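Local coordinates for regulator of G-protein signaling 16 (Mus musculus, PDB 3C7L) that shortens G protein-coupled signals by speeding GTP hydrolysis on G protein alpha subunits, this fragment being its helical RGS domain, at residues Ser21-Leu26 and Glu49-Cys54. Sequence-based numbering, arbitrary orientation.
Sequences SFDLLL and EFWLAC
L26 lays its CD1 methyl over one face of the W51 indole, 3.7 Å from the centroid of the six-membered ring and only 9° off the ring normal, a CH-pi contact. Its CB joins from the same residue, 3.9 Å from CZ3, so the leucine meets the benzo part of the indole with two carbons. W51 reaches L26, at the C-terminal side of the short helix 22-25, because its CG is anti to the backbone N (chi1 -170°), which carries the ring out from helix 45-57. The width of an indole suits this place: the two backbones stay well apart, with the CA atoms of L26 and L52 8.3 Å from each other. With an alanine here instead of W51, CD1 of L26 would probably lose its aromatic face, and a gap would be likely to open between L26 and helix 45-57. CD2 of L52 approaches the carbonyl O of L26 loosely, at 4.4 Å, and also lies at the edge of the neighbouring W51 indole, in the ring plane.

CD1 of L26 is itself shared between two rings, for it also sits 3.6 Å above the centre of the F22 ring; a methyl, with hydrogens on several sides, can lie against both aromatic faces at once, which suits a leucine here. D23 only borders the indole, OD1 lying 4.5 Å from CZ2 of W51; that same OD1 forms a salt bridge with NH1 of R116, a partner that suits an acidic residue at this exposed edge. The short helix is started by S21, a small hydroxyl residue suited to the N-cap, whose OG accepts a weak bond from N of D23.

Within the all-helical RGS domain, the contact thus joins segment 21-26, which carries helix 22-25, to helix 45-57, and helix 109-128 meets both: W51 touches Q112, R116 holds D23, and the ring of F22 meets that of Y124.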
loop_
_atom_site.group_PDB
_atom_site.type_symbol
_atom_site.label_atom_id
_atom_site.label_comp_id
_atom_site.label_asym_id
_atom_site.label_seq_id
_atom_site.Cartn_x
_atom_site.Cartn_y
_atom_site.Cartn_z
ATOM N N SER A 21 -6.885 -9.888 -11.481
ATOM C CA SER A 21 -5.633 -9.246 -11.091
ATOM C C SER A 21 -5.792 -8.240 -9.964
ATOM O O SER A 21 -6.644 -7.359 -10.027
ATOM C CB SER A 21 -5.023 -8.531 -12.298
ATOM O OG SER A 21 -3.949 -7.698 -11.900
ATOM N N PHE A 22 -4.953 -8.358 -8.942
ATOM C CA PHE A 22 -4.996 -7.431 -7.820
ATOM C C PHE A 22 -4.707 -6.012 -8.333
ATOM O O PHE A 22 -5.219 -5.021 -7.802
ATOM C CB PHE A 22 -3.969 -7.860 -6.764
ATOM C CG PHE A 22 -4.062 -7.097 -5.470
ATOM C CD1 PHE A 22 -5.298 -6.720 -4.951
ATOM C CD2 PHE A 22 -2.914 -6.776 -4.756
ATOM C CE1 PHE A 22 -5.389 -6.032 -3.738
ATOM C CE2 PHE A 22 -2.993 -6.088 -3.542
ATOM C CZ PHE A 22 -4.232 -5.715 -3.033
ATOM N N ASP A 23 -3.902 -5.920 -9.386
ATOM C CA ASP A 23 -3.567 -4.629 -9.972
ATOM C C ASP A 23 -4.788 -3.957 -10.601
ATOM O O ASP A 23 -4.905 -2.730 -10.577
ATOM C CB ASP A 23 -2.455 -4.802 -11.008
ATOM C CG ASP A 23 -1.153 -5.258 -10.381
ATOM O OD1 ASP A 23 -0.500 -4.436 -9.705
ATOM O OD2 ASP A 23 -0.790 -6.440 -10.543
ATOM N N LEU A 24 -5.694 -4.753 -11.161
ATOM C CA LEU A 24 -6.898 -4.193 -11.764
ATOM C C LEU A 24 -7.835 -3.703 -10.661
ATOM O O LEU A 24 -8.494 -2.677 -10.806
ATOM C CB LEU A 24 -7.606 -5.231 -12.642
ATOM C CG LEU A 24 -6.896 -5.609 -13.946
ATOM C CD1 LEU A 24 -7.810 -6.500 -14.786
ATOM C CD2 LEU A 24 -6.526 -4.358 -14.712
ATOM N N LEU A 25 -7.900 -4.441 -9.556
ATOM C CA LEU A 25 -8.738 -4.024 -8.440
ATOM C C LEU A 25 -8.250 -2.668 -7.915
ATOM O O LEU A 25 -9.047 -1.762 -7.666
ATOM C CB LEU A 25 -8.681 -5.055 -7.308
ATOM C CG LEU A 25 -9.383 -4.678 -5.995
ATOM C CD1 LEU A 25 -10.872 -4.492 -6.233
ATOM C CD2 LEU A 25 -9.155 -5.768 -4.958
ATOM N N LEU A 26 -6.935 -2.542 -7.764
ATOM C CA LEU A 26 -6.304 -1.327 -7.252
ATOM C C LEU A 26 -6.390 -0.104 -8.167
ATOM O O LEU A 26 -6.053 1.006 -7.754
ATOM C CB LEU A 26 -4.839 -1.620 -6.922
ATOM C CG LEU A 26 -4.669 -2.699 -5.848
ATOM C CD1 LEU A 26 -3.225 -3.133 -5.756
ATOM C CD2 LEU A 26 -5.166 -2.162 -4.508
ATOM N N GLU A 49 -3.494 2.145 1.943
ATOM C CA GLU A 49 -3.179 3.569 1.887
ATOM C C GLU A 49 -1.703 3.771 1.572
ATOM O O GLU A 49 -1.334 4.659 0.803
ATOM C CB GLU A 49 -3.548 4.238 3.219
ATOM C CG GLU A 49 -5.052 4.210 3.464
ATOM C CD GLU A 49 -5.469 4.724 4.829
ATOM O OE1 GLU A 49 -4.596 4.953 5.698
ATOM O OE2 GLU A 49 -6.690 4.885 5.027
ATOM N N PHE A 50 -0.862 2.930 2.160
ATOM C CA PHE A 50 0.574 3.002 1.933
ATOM C C PHE A 50 0.908 2.656 0.484
ATOM O O PHE A 50 1.701 3.348 -0.155
ATOM C CB PHE A 50 1.304 2.043 2.879
ATOM C CG PHE A 50 2.759 1.858 2.556
ATOM C CD1 PHE A 50 3.622 2.948 2.520
ATOM C CD2 PHE A 50 3.268 0.594 2.287
ATOM C CE1 PHE A 50 4.972 2.780 2.218
ATOM C CE2 PHE A 50 4.606 0.416 1.985
ATOM C CZ PHE A 50 5.464 1.510 1.950
ATOM N N TRP A 51 0.302 1.587 -0.030
ATOM C CA TRP A 51 0.553 1.164 -1.406
ATOM C C TRP A 51 0.207 2.299 -2.366
ATOM O O TRP A 51 1.003 2.653 -3.230
ATOM C CB TRP A 51 -0.280 -0.079 -1.744
ATOM C CG TRP A 51 0.091 -0.732 -3.053
ATOM C CD1 TRP A 51 1.009 -1.721 -3.244
ATOM C CD2 TRP A 51 -0.438 -0.422 -4.350
ATOM N NE1 TRP A 51 1.086 -2.051 -4.578
ATOM C CE2 TRP A 51 0.209 -1.266 -5.278
ATOM C CE3 TRP A 51 -1.397 0.492 -4.816
ATOM C CZ2 TRP A 51 -0.072 -1.228 -6.650
ATOM C CZ3 TRP A 51 -1.678 0.528 -6.182
ATOM C CH2 TRP A 51 -1.016 -0.327 -7.080
ATOM N N LEU A 52 -0.977 2.876 -2.208
ATOM C CA LEU A 52 -1.411 3.978 -3.065
ATOM C C LEU A 52 -0.496 5.201 -2.931
ATOM O O LEU A 52 -0.269 5.922 -3.904
ATOM C CB LEU A 52 -2.847 4.381 -2.726
ATOM C CG LEU A 52 -3.957 3.358 -2.982
ATOM C CD1 LEU A 52 -5.211 3.808 -2.267
ATOM C CD2 LEU A 52 -4.218 3.217 -4.473
ATOM N N ALA A 53 0.024 5.435 -1.731
ATOM C CA ALA A 53 0.911 6.574 -1.503
ATOM C C ALA A 53 2.226 6.377 -2.246
ATOM O O ALA A 53 2.830 7.342 -2.716
ATOM C CB ALA A 53 1.170 6.749 -0.011
ATOM N N CYS A 54 2.665 5.124 -2.349
ATOM C CA CYS A 54 3.901 4.799 -3.052
ATOM C C CYS A 54 3.728 5.034 -4.548
ATOM O O CYS A 54 4.652 5.479 -5.225
ATOM C CB CYS A 54 4.289 3.336 -2.821
ATOM S SG CYS A 54 4.881 2.963 -1.157
#